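Local coordinates for protein cysteine synthase (Fusobacterium nucleatum subsp. nucleatum strain ATCC 25586, PDB 5XEM) that probably makes L-cysteine from O-acetyl-L-serine and hydrogen sulfide with the help of pyridoxal 5'-phosphate, and also produces hydrogen sulfide and binds lanthionine, at residues Lys52-Glu55 and Glu56-Glu60; Gly123-Ala126 and Cys127-Leu131; Thr188-Lys191 and Leu192-Leu196. All blocks are in the same frame, centred on the assembly; numbering follows the deposited sequence.

Contact 1: Lys52-Glu55 and Glu56-Glu60; sequences KMIE and EAEKE. With CA (calcium ion), chain I.
In Lys52 the first torsion (chi1 -168°) sets CG beside the carbonyl carbon, and the chain runs straight until CE, where chi4 turns NZ aside; Glu56, one helical turn on, bends at chi2 (-49°) and brings its carboxylate back to meet that ammonium. The resulting i to i+4 salt bridge is weak, with Lys52 NZ 3.4 Å from Glu56 OE2. NZ also pairs with Glu158, so the lysine is shared between two acids, and its long aliphatic stem suits a place between helices. On another flank Glu58, extended beyond CG, passes its carboxylate carbon CD 4.0 Å from CG2 of Ile54. Its oxygens are satisfied by Lys88 and Tyr90, and a water 3.0 Å from Glu58 OE1 donates to it. The same water donates to the carbonyl O of Glu55 and accepts from Lys59 NZ at 2.9 Å. Lys59 NZ and Glu55 OE1 remain 4.6 Å apart, beyond a salt bridge, and the water makes the link to the Glu55 backbone. At Glu60, OE1 binds a calcium ion at 2.4 Å, with three waters among the ion's other ligands. One of them also donates to the carbonyl O of Lys59. Ala57, small enough to pack closely, and Ile54 rest on Ile63. The helix meets helix 76-88 through Ile54, which touches Leu81, and helix 151-167 through Lys52 and Glu56.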
loop_
_atom_site.group_PDB
_atom_site.type_symbol
_atom_site.label_atom_id
_atom_site.label_comp_id
_atom_site.label_asym_id
_atom_site.label_seq_id
_atom_site.Cartn_x
_atom_site.Cartn_y
_atom_site.Cartn_z
ATOM N N LYS A 52 14.738 11.484 -5.777
ATOM C CA LYS A 52 15.508 12.687 -6.040
ATOM C C LYS A 52 17.007 12.502 -5.795
ATOM O O LYS A 52 17.824 12.984 -6.596
ATOM C CB LYS A 52 14.989 13.891 -5.275
ATOM C CG LYS A 52 15.638 15.178 -5.815
ATOM C CD LYS A 52 15.011 16.461 -5.329
ATOM C CE LYS A 52 15.693 17.690 -5.916
ATOM N NZ LYS A 52 15.400 17.894 -7.352
ATOM N N MET A 53 17.383 11.815 -4.713
ATOM C CA MET A 53 18.807 11.561 -4.461
ATOM C C MET A 53 19.428 10.771 -5.599
ATOM O O MET A 53 20.560 11.088 -6.049
ATOM C CB MET A 53 19.027 10.859 -3.123
ATOM C CG MET A 53 18.686 11.732 -1.935
ATOM S SD MET A 53 19.170 11.018 -0.345
ATOM C CE MET A 53 18.132 9.545 -0.272
ATOM N N ILE A 54 18.704 9.768 -6.101
ATOM C CA ILE A 54 19.259 8.951 -7.179
ATOM C C ILE A 54 19.313 9.733 -8.484
ATOM O O ILE A 54 20.349 9.750 -9.153
ATOM C CB ILE A 54 18.501 7.615 -7.381
ATOM C CG1 ILE A 54 18.733 6.689 -6.194
ATOM C CG2 ILE A 54 18.955 6.928 -8.680
ATOM C CD1 ILE A 54 20.169 6.386 -5.858
ATOM N N GLU A 55 18.208 10.383 -8.835
ATOM C CA GLU A 55 18.143 11.128 -10.097
ATOM C C GLU A 55 19.183 12.251 -10.154
ATOM O O GLU A 55 19.877 12.384 -11.173
ATOM C CB GLU A 55 16.768 11.673 -10.349
ATOM C CG GLU A 55 15.790 10.619 -10.820
ATOM C CD GLU A 55 14.485 11.234 -11.255
ATOM O OE1 GLU A 55 14.111 12.348 -10.819
ATOM O OE2 GLU A 55 13.804 10.558 -12.041
ATOM N N GLU A 56 19.344 12.996 -9.060
ATOM C CA GLU A 56 20.368 14.047 -9.050
ATOM C C GLU A 56 21.789 13.466 -9.190
ATOM O O GLU A 56 22.608 14.027 -9.923
ATOM C CB GLU A 56 20.233 14.974 -7.834
ATOM C CG GLU A 56 18.994 15.892 -7.830
ATOM C CD GLU A 56 18.784 16.651 -9.134
ATOM O OE1 GLU A 56 19.758 17.196 -9.675
ATOM O OE2 GLU A 56 17.647 16.720 -9.638
ATOM N N ALA A 57 22.105 12.351 -8.523
ATOM C CA ALA A 57 23.429 11.725 -8.619
ATOM C C ALA A 57 23.663 11.153 -10.025
ATOM O O ALA A 57 24.779 11.210 -10.567
ATOM C CB ALA A 57 23.606 10.626 -7.556
ATOM N N GLU A 58 22.610 10.648 -10.647
ATOM C CA GLU A 58 22.701 10.239 -12.057
ATOM C C GLU A 58 23.150 11.399 -12.933
ATOM O O GLU A 58 24.100 11.264 -13.740
ATOM C CB GLU A 58 21.341 9.716 -12.539
ATOM C CG GLU A 58 21.039 8.315 -12.054
ATOM C CD GLU A 58 19.667 7.806 -12.488
ATOM O OE1 GLU A 58 18.747 8.627 -12.644
ATOM O OE2 GLU A 58 19.520 6.590 -12.708
ATOM N N LYS A 59 22.474 12.528 -12.779
ATOM C CA LYS A 59 22.766 13.726 -13.577
ATOM C C LYS A 59 24.159 14.271 -13.302
ATOM O O LYS A 59 24.824 14.791 -14.227
ATOM C CB LYS A 59 21.730 14.807 -13.313
ATOM C CG LYS A 59 20.328 14.520 -13.828
ATOM C CD LYS A 59 19.392 15.548 -13.193
ATOM C CE LYS A 59 17.949 15.452 -13.648
ATOM N NZ LYS A 59 17.418 14.076 -13.467
ATOM N N GLU A 60 24.630 14.108 -12.057
ATOM C CA GLU A 60 25.994 14.486 -11.683
ATOM C C GLU A 60 27.069 13.580 -12.257
ATOM O O GLU A 60 28.263 13.933 -12.227
ATOM C CB GLU A 60 26.140 14.520 -10.151
ATOM C CG GLU A 60 25.342 15.591 -9.454
ATOM C CD GLU A 60 26.002 16.971 -9.547
ATOM O OE1 GLU A 60 26.289 17.427 -10.675
ATOM O OE2 GLU A 60 26.244 17.589 -8.493
HETATM CA CA CA I . 25.841 18.865 -12.537
HETATM O O HOH W 1 18.558 11.424 -13.647
HETATM O O HOH W 2 26.475 17.002 -14.191
HETATM O O HOH W 3 25.798 20.243 -10.776
HETATM O O HOH W 4 23.571 17.881 -12.317
#

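Contact 2: Gly123-Ala126 and Cys127-Leu131; sequences GMKA and CLEKL. With 85F ((2R)-2-azanyl-3-[(2R)-2-azanyl-3-oxidanyl-3-oxidanylidene-propyl]sulfanyl-propanoic acid), chain C.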
loop_
_atom_site.group_PDB
_atom_site.type_symbol
_atom_site.label_atom_id
_atom_site.label_comp_id
_atom_site.label_asym_id
_atom_site.label_seq_id
_atom_site.Cartn_x
_atom_site.Cartn_y
_atom_site.Cartn_z
ATOM N N GLY A 123 21.825 2.086 17.580
ATOM C CA GLY A 123 21.131 3.068 16.745
ATOM C C GLY A 123 21.711 3.217 15.334
ATOM O O GLY A 123 22.479 2.357 14.875
ATOM N N MET A 124 21.346 4.303 14.655
ATOM C CA MET A 124 21.785 4.528 13.260
ATOM C C MET A 124 23.271 4.859 13.143
ATOM O O MET A 124 23.861 4.710 12.071
ATOM C CB MET A 124 20.969 5.642 12.599
ATOM C CG MET A 124 19.488 5.303 12.436
ATOM S SD MET A 124 19.233 3.833 11.403
ATOM C CE MET A 124 20.203 4.325 10.019
ATOM N N LYS A 125 23.881 5.326 14.230
ATOM C CA LYS A 125 25.332 5.564 14.247
ATOM C C LYS A 125 26.086 4.297 13.829
ATOM O O LYS A 125 27.048 4.372 13.058
ATOM C CB LYS A 125 25.756 6.020 15.648
ATOM C CG LYS A 125 27.250 6.116 15.905
ATOM C CD LYS A 125 27.581 6.504 17.357
ATOM C CE LYS A 125 26.482 6.244 18.394
ATOM N NZ LYS A 125 26.064 4.831 18.747
ATOM N N ALA A 126 25.660 3.149 14.337
ATOM C CA ALA A 126 26.269 1.866 14.009
ATOM C C ALA A 126 26.121 1.545 12.522
ATOM O O ALA A 126 27.049 1.022 11.905
ATOM C CB ALA A 126 25.664 0.735 14.854
ATOM N N CYS A 127 24.948 1.852 11.964
ATOM C CA CYS A 127 24.706 1.662 10.531
ATOM C C CYS A 127 25.663 2.487 9.677
ATOM O O CYS A 127 26.262 1.971 8.727
ATOM C CB CYS A 127 23.275 2.054 10.189
ATOM S SG CYS A 127 22.061 1.085 11.118
ATOM N N LEU A 128 25.777 3.779 10.002
ATOM C CA LEU A 128 26.672 4.675 9.269
ATOM C C LEU A 128 28.135 4.223 9.393
ATOM O O LEU A 128 28.891 4.220 8.403
ATOM C CB LEU A 128 26.479 6.138 9.715
ATOM C CG LEU A 128 25.203 6.869 9.254
ATOM C CD1 LEU A 128 25.076 8.199 9.966
ATOM C CD2 LEU A 128 25.248 7.142 7.755
ATOM N N GLU A 129 28.544 3.801 10.589
ATOM C CA GLU A 129 29.900 3.305 10.773
ATOM C C GLU A 129 30.159 2.049 9.921
ATOM O O GLU A 129 31.239 1.896 9.341
ATOM C CB GLU A 129 30.181 3.026 12.254
ATOM C CG GLU A 129 30.262 4.302 13.096
ATOM C CD GLU A 129 30.381 4.018 14.587
ATOM O OE1 GLU A 129 30.245 2.843 14.987
ATOM O OE2 GLU A 129 30.595 4.979 15.359
ATOM N N LYS A 130 29.165 1.172 9.811
ATOM C CA LYS A 130 29.318 -0.039 9.002
ATOM C C LYS A 130 29.537 0.302 7.507
ATOM O O LYS A 130 30.224 -0.449 6.781
ATOM C CB LYS A 130 28.099 -0.950 9.189
ATOM C CG LYS A 130 28.132 -2.261 8.428
ATOM C CD LYS A 130 29.190 -3.211 8.967
ATOM C CE LYS A 130 29.033 -4.594 8.352
ATOM N NZ LYS A 130 29.953 -5.599 8.976
ATOM N N LEU A 131 28.964 1.416 7.047
ATOM C CA LEU A 131 29.138 1.804 5.638
ATOM C C LEU A 131 30.612 1.928 5.268
ATOM O O LEU A 131 30.996 1.605 4.131
ATOM C CB LEU A 131 28.432 3.124 5.298
ATOM C CG LEU A 131 26.918 3.190 5.464
ATOM C CD1 LEU A 131 26.402 4.539 5.003
ATOM C CD2 LEU A 131 26.218 2.075 4.699
HETATM N N 85F C . 12.996 7.116 8.482
HETATM C CA 85F C . 14.400 7.068 8.021
HETATM C CB 85F C . 15.364 7.080 9.228
HETATM S SG 85F C . 15.433 8.634 10.085
HETATM C CD 85F C . 16.698 8.455 11.363
HETATM C CE 85F C . 16.407 7.355 12.417
HETATM N NZ2 85F C . 15.051 7.474 12.970
HETATM C CZ1 85F C . 17.433 7.531 13.569
HETATM O OH1 85F C . 17.219 6.833 14.605
HETATM O OH2 85F C . 18.399 8.337 13.454
HETATM C C 85F C . 14.656 5.843 7.171
HETATM O OXT 85F C . 13.676 5.337 6.602
HETATM O O 85F C . 15.845 5.451 7.064
#
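Met124 meets both Cys127 and the bound lanthionine, and its side chain can be followed outward atom by atom. CB lies 3.8 Å from OH2 of the ligand carboxylate. CG comes closer, with Met124 CG 3.2 Å from the carboxylate carbon CZ1. From here chi2 (-60°) swings SD away from the ligand, and chi3 (-52°) then folds CE onto Cys127: Met124 SD is 4.0 Å from Cys127 SG. The terminal methyl CE finishes the fold against the same cysteine, 3.8 Å from Cys127 CB. A flexible, unbranched thioether suits this double task, and the compact cysteine packs against Ala72, Val95 and Pro97. The backbone bond from Met124 runs to Leu128, whose N donates to Met124 O at 3.0 Å with an N-H...O angle of 168°. On another face the chains of Lys125 and Glu129 run alongside each other in one direction. They meet through the lysine's carbons, Lys125 CG being 3.6 Å from Glu129 OE2, while Lys125 NZ curls back to the carbonyl O of Leu122. Met124 N is itself bonded to Ser228 OG, and that hydroxyl also binds the ligand, as do Thr73, Thr77 and Gln146. The chemistry implies a division of labour: polar groups of the pocket grip the lanthionine by hydrogen bonds, whereas Met124 lays its CB and CG against the carboxylate end, adding van der Waals contact without a charge.

Contact 3: Thr188-Lys191 and Leu192-Leu196; sequences TAKK and LKEKL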
loop_
_atom_site.group_PDB
_atom_site.type_symbol
_atom_site.label_atom_id
_atom_site.label_comp_id
_atom_site.label_asym_id
_atom_site.label_seq_id
_atom_site.Cartn_x
_atom_site.Cartn_y
_atom_site.Cartn_z
ATOM N N THR A 188 9.493 20.628 3.684
ATOM C CA THR A 188 8.115 21.022 3.504
ATOM C C THR A 188 7.852 22.363 4.200
ATOM O O THR A 188 7.232 23.247 3.599
ATOM C CB THR A 188 7.152 19.962 4.035
ATOM O OG1 THR A 188 7.541 18.673 3.519
ATOM C CG2 THR A 188 5.704 20.289 3.623
ATOM N N ALA A 189 8.357 22.527 5.432
ATOM C CA ALA A 189 8.105 23.736 6.220
ATOM C C ALA A 189 8.727 24.954 5.576
ATOM O O ALA A 189 8.133 26.037 5.651
ATOM C CB ALA A 189 8.646 23.584 7.646
ATOM N N LYS A 190 9.908 24.790 4.960
ATOM C CA LYS A 190 10.597 25.899 4.288
ATOM C C LYS A 190 9.746 26.453 3.159
ATOM O O LYS A 190 9.528 27.672 3.067
ATOM C CB LYS A 190 11.959 25.485 3.769
ATOM C CG LYS A 190 12.786 26.614 3.126
ATOM C CD LYS A 190 14.195 26.134 2.809
ATOM C CE LYS A 190 15.025 27.202 2.108
ATOM N NZ LYS A 190 16.277 26.673 1.498
ATOM N N LYS A 191 9.200 25.560 2.332
ATOM C CA LYS A 191 8.368 25.999 1.224
ATOM C C LYS A 191 7.092 26.647 1.707
ATOM O O LYS A 191 6.699 27.719 1.213
ATOM C CB LYS A 191 8.060 24.856 0.246
ATOM C CG LYS A 191 7.022 25.191 -0.830
ATOM C CD LYS A 191 7.388 26.359 -1.737
ATOM C CE LYS A 191 8.576 26.071 -2.636
ATOM N NZ LYS A 191 8.369 24.986 -3.628
ATOM N N LEU A 192 6.441 26.018 2.670
ATOM C CA LEU A 192 5.181 26.523 3.169
ATOM C C LEU A 192 5.333 27.938 3.774
ATOM O O LEU A 192 4.483 28.802 3.543
ATOM C CB LEU A 192 4.595 25.571 4.211
ATOM C CG LEU A 192 4.103 24.195 3.720
ATOM C CD1 LEU A 192 3.557 23.375 4.898
ATOM C CD2 LEU A 192 3.096 24.329 2.592
ATOM N N LYS A 193 6.408 28.153 4.531
ATOM C CA LYS A 193 6.664 29.439 5.166
ATOM C C LYS A 193 7.083 30.507 4.150
ATOM O O LYS A 193 6.849 31.704 4.381
ATOM C CB LYS A 193 7.709 29.299 6.276
ATOM C CG LYS A 193 7.081 28.868 7.578
ATOM C CD LYS A 193 8.046 28.780 8.755
ATOM C CE LYS A 193 7.238 28.711 10.040
ATOM N NZ LYS A 193 7.976 28.403 11.301
ATOM N N GLU A 194 7.667 30.098 3.029
ATOM C CA GLU A 194 7.928 31.050 1.938
ATOM C C GLU A 194 6.637 31.570 1.310
ATOM O O GLU A 194 6.538 32.759 1.016
ATOM C CB GLU A 194 8.827 30.456 0.876
ATOM C CG GLU A 194 10.274 30.422 1.303
ATOM C CD GLU A 194 11.156 29.625 0.376
ATOM O OE1 GLU A 194 10.684 29.111 -0.659
ATOM O OE2 GLU A 194 12.359 29.532 0.681
ATOM N N LYS A 195 5.648 30.693 1.134
ATOM C CA LYS A 195 4.382 31.057 0.487
ATOM C C LYS A 195 3.333 31.578 1.467
ATOM O O LYS A 195 2.470 32.358 1.077
ATOM C CB LYS A 195 3.793 29.850 -0.255
ATOM C CG LYS A 195 4.679 29.252 -1.333
ATOM C CD LYS A 195 4.995 30.238 -2.448
ATOM C CE LYS A 195 5.276 29.531 -3.768
ATOM N NZ LYS A 195 5.564 30.508 -4.863
ATOM N N LEU A 196 3.391 31.126 2.722
ATOM C CA LEU A 196 2.449 31.490 3.764
ATOM C C LEU A 196 3.234 31.915 5.011
ATOM O O LEU A 196 3.562 31.090 5.862
ATOM C CB LEU A 196 1.521 30.304 4.103
ATOM C CG LEU A 196 0.770 29.654 2.939
ATOM C CD1 LEU A 196 0.077 28.372 3.395
ATOM C CD2 LEU A 196 -0.241 30.618 2.341
#
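The beta-alpha-beta unit of strand 174-178, helix 183-195 and strand 200-206 supplies this contact, which lies on the last turns of its helix. On the inner face Thr188 and Leu192 run alongside each other, the methyl CG2 of Thr188 being 4.0 Å from Leu192 CD1. With chi1 at -49° the threonine directs OG1 back to the carbonyl O of Ser184, satisfying the hydroxyl within the helix and giving the methyl to the apolar side. Leu192 N donates to Thr188 O at 3.0 Å. Lys191 is a buried lysine: three successive bends from chi2 to chi4 curl it, and its CD rests 4.0 Å from CG of Lys195. Its ammonium is paid for by Glu162, the carbonyl O of Tyr157 and a cation-pi contact with that tyrosine. Glu194 lies across Lys190; Glu194 OE2 touches Lys190 CE at 3.8 Å, but the charges remain apart, 4.9 Å from Glu194 OE2 to Lys190 NZ. Glu194 OE1 is hydrogen-bonded to Tyr157 OH. Lys193 stretches to Asp242, the carbonyl O of Leu240 and Thr201 of strand 200-206, a span that suits a long charged chain. Leu192 and Thr188 pack on Phe175, Leu192 also on Leu165, and Lys191 on Ala161, so the last turns pack on strand 174-178 and on helix 151-167.

How the contacts relate
The three contacts follow one another along the chain, on helices 46-60, 123-136 and 183-195, and none touches another. Centres of contacts 1 and 2 are about 23 Å apart, of 1 and 3 about 24 Å, and of 2 and 3 about 32 Å. Contact 2 packs on the four-stranded parallel sheet, whereas contact 3 packs against strand 174-178 of the six-stranded mixed sheet. Helix 151-167 links contacts 1 and 3, since each packs against it. Contact 2 reaches the ligand through Met124, and contact 3 lies on the helix whose start carries the cofactor-binding Ser184, so helices on both sheets serve one active site.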